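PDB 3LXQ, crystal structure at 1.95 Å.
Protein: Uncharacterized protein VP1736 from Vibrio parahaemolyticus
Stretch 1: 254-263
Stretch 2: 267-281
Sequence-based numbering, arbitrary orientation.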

# COMPACT_ATOMS: atom_id res chain seq x y z
N TYR A 254 -16.32 -16.04 3.79
CA TYR A 254 -16.04 -15.48 5.14
C TYR A 254 -15.93 -16.52 6.26
O TYR A 254 -16.52 -16.37 7.34
CB TYR A 254 -17.03 -14.35 5.51
CG TYR A 254 -17.17 -13.29 4.44
CD1 TYR A 254 -16.13 -12.40 4.17
CD2 TYR A 254 -18.34 -13.18 3.70
CE1 TYR A 254 -16.25 -11.43 3.19
CE2 TYR A 254 -18.47 -12.22 2.70
CZ TYR A 254 -17.42 -11.35 2.46
OH TYR A 254 -17.53 -10.39 1.48
N GLU A 255 -15.17 -17.57 5.99
CA GLU A 255 -14.92 -18.63 6.97
C GLU A 255 -13.88 -18.12 7.96
O GLU A 255 -12.85 -17.58 7.54
CB GLU A 255 -14.38 -19.89 6.29
CG GLU A 255 -15.25 -20.50 5.20
CD GLU A 255 -14.44 -21.38 4.24
OE1 GLU A 255 -14.45 -22.62 4.40
OE2 GLU A 255 -13.79 -20.83 3.33
N TYR A 256 -14.17 -18.31 9.25
CA TYR A 256 -13.25 -17.99 10.35
C TYR A 256 -13.73 -18.73 11.62
O TYR A 256 -14.92 -19.02 11.76
CB TYR A 256 -13.17 -16.46 10.60
CG TYR A 256 -14.45 -15.89 11.15
CD1 TYR A 256 -14.65 -15.77 12.53
CD2 TYR A 256 -15.49 -15.49 10.30
CE1 TYR A 256 -15.83 -15.27 13.05
CE2 TYR A 256 -16.68 -14.98 10.81
CZ TYR A 256 -16.84 -14.88 12.19
OH TYR A 256 -18.02 -14.39 12.73
N PRO A 257 -12.79 -19.03 12.55
CA PRO A 257 -13.09 -19.68 13.84
C PRO A 257 -14.26 -19.06 14.64
O PRO A 257 -14.49 -17.84 14.58
CB PRO A 257 -11.79 -19.51 14.62
CG PRO A 257 -10.73 -19.51 13.58
CD PRO A 257 -11.33 -18.88 12.35
N GLU A 258 -14.97 -19.90 15.39
CA GLU A 258 -16.06 -19.45 16.28
C GLU A 258 -15.52 -19.07 17.67
O GLU A 258 -14.39 -19.41 18.04
CB GLU A 258 -17.13 -20.55 16.42
CG GLU A 258 -17.78 -21.00 15.10
CD GLU A 258 -19.15 -20.34 14.82
OE1 GLU A 258 -19.60 -19.48 15.61
OE2 GLU A 258 -19.77 -20.70 13.80
N GLY A 259 -16.34 -18.34 18.43
CA GLY A 259 -16.02 -17.92 19.80
C GLY A 259 -14.74 -17.12 20.00
O GLY A 259 -14.07 -17.25 21.02
N LYS A 260 -14.39 -16.28 19.02
CA LYS A 260 -13.18 -15.47 19.11
C LYS A 260 -13.47 -13.97 19.19
O LYS A 260 -12.62 -13.20 19.65
CB LYS A 260 -12.19 -15.79 17.98
CG LYS A 260 -11.84 -17.27 17.91
CD LYS A 260 -10.35 -17.53 17.99
CE LYS A 260 -10.08 -19.00 18.31
NZ LYS A 260 -8.67 -19.30 18.68
N ILE A 261 -14.66 -13.57 18.76
CA ILE A 261 -15.15 -12.21 18.96
C ILE A 261 -16.62 -12.22 19.33
O ILE A 261 -17.35 -13.16 18.99
CB ILE A 261 -15.00 -11.32 17.70
CG1 ILE A 261 -15.88 -11.82 16.54
CG2 ILE A 261 -13.53 -11.15 17.30
CD1 ILE A 261 -15.18 -12.69 15.51
N GLU A 262 -17.06 -11.17 20.01
CA GLU A 262 -18.49 -10.88 20.06
C GLU A 262 -18.79 -10.43 18.64
O GLU A 262 -18.36 -9.36 18.22
CB GLU A 262 -18.80 -9.79 21.09
N GLN A 263 -19.48 -11.27 17.89
CA GLN A 263 -19.76 -11.01 16.47
C GLN A 263 -20.59 -9.74 16.33
O GLN A 263 -21.42 -9.43 17.19
CB GLN A 263 -20.47 -12.21 15.83
CG GLN A 263 -19.77 -13.54 16.12
CD GLN A 263 -20.43 -14.76 15.48
OE1 GLN A 263 -21.61 -14.73 15.09
NE2 GLN A 263 -19.67 -15.84 15.38
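Stretch 2, residues 267-281: EHMTRNNAVKYSDYA

Stretch 1 has no regular helix or strand. It opens with a positive phi at Tyr254 (78°), runs extended from Glu255 to Glu258, and bends at Gly259 (57°) and Lys260 before Ile261 resumes an extended conformation. Stretch 2 begins as a loop and enters a helix at Arg271 that continues beyond Ala281. Thr270 occupies the N-cap position: its OG1 accepts a hydrogen bond from Asn273 N at 3.1 Å, and the first helical turn follows with Ala274 N to Thr270 O at 3.0 Å.

The two chains do not keep a simple register. The CA atoms of Tyr254 and Met269 lie 5.0 Å apart and those of Ile261 and Tyr277 6.5 Å apart, so stretch 1 at first advances in the same sense as stretch 2. It then turns back, bringing the CA of Gln263 to 5.8 Å from that of Asn273, near the start of the helix. Together the stretches bury 1054 Å², counting both sides.

Tyr254 points toward the loop-helix junction. Its CB lies 4.4 Å from CB of Met269, which is modelled as selenomethionine, and its CD1 packs 3.9 Å from Ala274 CB. One face of its ring is covered by the backbone of Thr270 and Arg271, and Arg271 CB makes an off-centre CH-pi contact, 4.2 Å from the ring centroid. Tyr254 O is buried by the contact without a polar partner.

Tyr256, with chi1 in the p well, projects toward stretch 2 and lies between the loop and the helix. Its ring forms an offset stack with that of His268, with centroids 3.9 Å apart and planes at 22°, while Asn273 O lies over the opposite face. At the ring's tip, Tyr256 OH donates a hydrogen bond to His268 O at 2.6 Å, although the position of this acceptor is less certain. Closer to the backbone, Tyr256 CB sits over the face of the Tyr277 ring, 4.0 Å from its centroid. Pro257 extends this apolar patch, its CD 3.9 Å from Tyr277 CE1.

Farther along the helix, Lys260 lays its aliphatic base on Tyr280, with CB 4.2 Å from the ring centroid. Ile261 reaches successive turns of the helix: its CD1 is 4.1 Å from Tyr277 CB, and its CG2 is 3.7 Å from Tyr280 CB. An extended Lys276 side chain, with all four chi angles in the t well, carries its amine back to the returning segment of stretch 1, where Lys276 NZ donates a hydrogen bond to Glu262 O at 2.7 Å.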

# COMPACT_ATOMS: atom_id res chain seq x y z
N GLU A 267 -25.50 -13.45 11.77
CA GLU A 267 -24.91 -14.54 10.97
C GLU A 267 -23.40 -14.58 11.18
O GLU A 267 -22.74 -13.54 11.13
CB GLU A 267 -25.25 -14.37 9.49
N HIS A 268 -22.85 -15.78 11.39
CA HIS A 268 -21.42 -15.96 11.65
C HIS A 268 -20.52 -15.57 10.46
O HIS A 268 -19.48 -14.95 10.65
CB HIS A 268 -21.11 -17.40 12.09
CG HIS A 268 -19.65 -17.69 12.25
ND1 HIS A 268 -18.90 -18.29 11.26
CD2 HIS A 268 -18.80 -17.48 13.28
CE1 HIS A 268 -17.65 -18.42 11.67
NE2 HIS A 268 -17.57 -17.95 12.90
N MSE A 269 -20.93 -15.94 9.25
CA MSE A 269 -20.11 -15.72 8.06
C MSE A 269 -20.55 -14.47 7.30
O MSE A 269 -21.33 -14.56 6.36
CB MSE A 269 -20.14 -16.95 7.14
CG MSE A 269 -19.34 -18.14 7.65
SE MSE A 269 -19.41 -19.74 6.53
CE MSE A 269 -18.43 -20.96 7.71
N THR A 270 -20.05 -13.32 7.75
CA THR A 270 -20.27 -12.03 7.07
C THR A 270 -18.95 -11.29 6.90
O THR A 270 -17.94 -11.64 7.52
CB THR A 270 -21.21 -11.08 7.86
OG1 THR A 270 -20.52 -10.55 8.99
CG2 THR A 270 -22.51 -11.78 8.30
N ARG A 271 -18.97 -10.25 6.06
CA ARG A 271 -17.80 -9.40 5.88
C ARG A 271 -17.44 -8.68 7.17
O ARG A 271 -16.29 -8.73 7.61
CB ARG A 271 -18.00 -8.39 4.73
CG ARG A 271 -16.72 -7.62 4.43
CD ARG A 271 -16.77 -6.86 3.12
NE ARG A 271 -16.49 -7.66 1.93
CZ ARG A 271 -15.28 -8.09 1.55
NH1 ARG A 271 -14.21 -7.84 2.28
NH2 ARG A 271 -15.15 -8.79 0.44
N ASN A 272 -18.43 -8.03 7.79
CA ASN A 272 -18.19 -7.30 9.04
C ASN A 272 -17.47 -8.16 10.07
O ASN A 272 -16.46 -7.75 10.63
CB ASN A 272 -19.48 -6.74 9.64
CG ASN A 272 -20.12 -5.65 8.78
OD1 ASN A 272 -21.32 -5.40 8.88
ND2 ASN A 272 -19.32 -5.00 7.93
N ASN A 273 -17.99 -9.37 10.28
CA ASN A 273 -17.43 -10.30 11.26
C ASN A 273 -16.03 -10.79 10.90
O ASN A 273 -15.17 -10.92 11.77
CB ASN A 273 -18.37 -11.49 11.49
CG ASN A 273 -19.65 -11.10 12.21
OD1 ASN A 273 -19.67 -10.20 13.04
ND2 ASN A 273 -20.74 -11.80 11.90
N ALA A 274 -15.82 -11.07 9.61
CA ALA A 274 -14.49 -11.45 9.11
C ALA A 274 -13.45 -10.34 9.35
O ALA A 274 -12.31 -10.62 9.74
CB ALA A 274 -14.54 -11.83 7.65
N VAL A 275 -13.86 -9.08 9.12
CA VAL A 275 -13.02 -7.93 9.48
C VAL A 275 -12.73 -7.95 10.99
O VAL A 275 -11.58 -7.87 11.41
CB VAL A 275 -13.65 -6.58 9.04
CG1 VAL A 275 -12.92 -5.39 9.67
CG2 VAL A 275 -13.66 -6.45 7.51
N LYS A 276 -13.79 -8.07 11.80
CA LYS A 276 -13.62 -8.11 13.25
C LYS A 276 -12.76 -9.29 13.69
O LYS A 276 -11.94 -9.14 14.60
CB LYS A 276 -14.97 -8.10 13.98
CG LYS A 276 -14.84 -7.85 15.48
CD LYS A 276 -16.17 -7.51 16.13
CE LYS A 276 -15.94 -6.98 17.55
NZ LYS A 276 -17.20 -6.94 18.35
N TYR A 277 -12.93 -10.45 13.05
CA TYR A 277 -12.02 -11.57 13.27
C TYR A 277 -10.57 -11.19 12.95
O TYR A 277 -9.67 -11.41 13.76
CB TYR A 277 -12.40 -12.86 12.50
CG TYR A 277 -11.28 -13.86 12.58
CD1 TYR A 277 -11.07 -14.61 13.74
CD2 TYR A 277 -10.35 -14.00 11.54
CE1 TYR A 277 -10.01 -15.49 13.85
CE2 TYR A 277 -9.28 -14.88 11.64
CZ TYR A 277 -9.12 -15.62 12.80
OH TYR A 277 -8.07 -16.50 12.90
N SER A 278 -10.35 -10.62 11.76
CA SER A 278 -9.02 -10.19 11.34
C SER A 278 -8.39 -9.19 12.31
O SER A 278 -7.18 -9.25 12.57
CB SER A 278 -9.04 -9.60 9.93
OG SER A 278 -7.73 -9.28 9.51
N ASP A 279 -9.20 -8.29 12.85
CA ASP A 279 -8.77 -7.38 13.92
C ASP A 279 -8.30 -8.13 15.17
O ASP A 279 -7.23 -7.82 15.72
CB ASP A 279 -9.88 -6.42 14.33
CG ASP A 279 -9.44 -5.47 15.44
OD1 ASP A 279 -8.68 -4.52 15.12
OD2 ASP A 279 -9.83 -5.67 16.61
N TYR A 280 -9.12 -9.08 15.63
CA TYR A 280 -8.74 -9.92 16.76
C TYR A 280 -7.43 -10.63 16.44
O TYR A 280 -6.56 -10.74 17.30
CB TYR A 280 -9.83 -10.95 17.10
CG TYR A 280 -9.29 -12.23 17.69
CD1 TYR A 280 -9.14 -12.38 19.08
CD2 TYR A 280 -8.89 -13.28 16.87
CE1 TYR A 280 -8.62 -13.56 19.62
CE2 TYR A 280 -8.38 -14.46 17.40
CZ TYR A 280 -8.24 -14.59 18.76
OH TYR A 280 -7.73 -15.76 19.27
N ALA A 281 -7.31 -11.11 15.21
CA ALA A 281 -6.14 -11.85 14.78
C ALA A 281 -4.89 -10.97 14.77
O ALA A 281 -3.81 -11.44 15.14
CB ALA A 281 -6.39 -12.46 13.40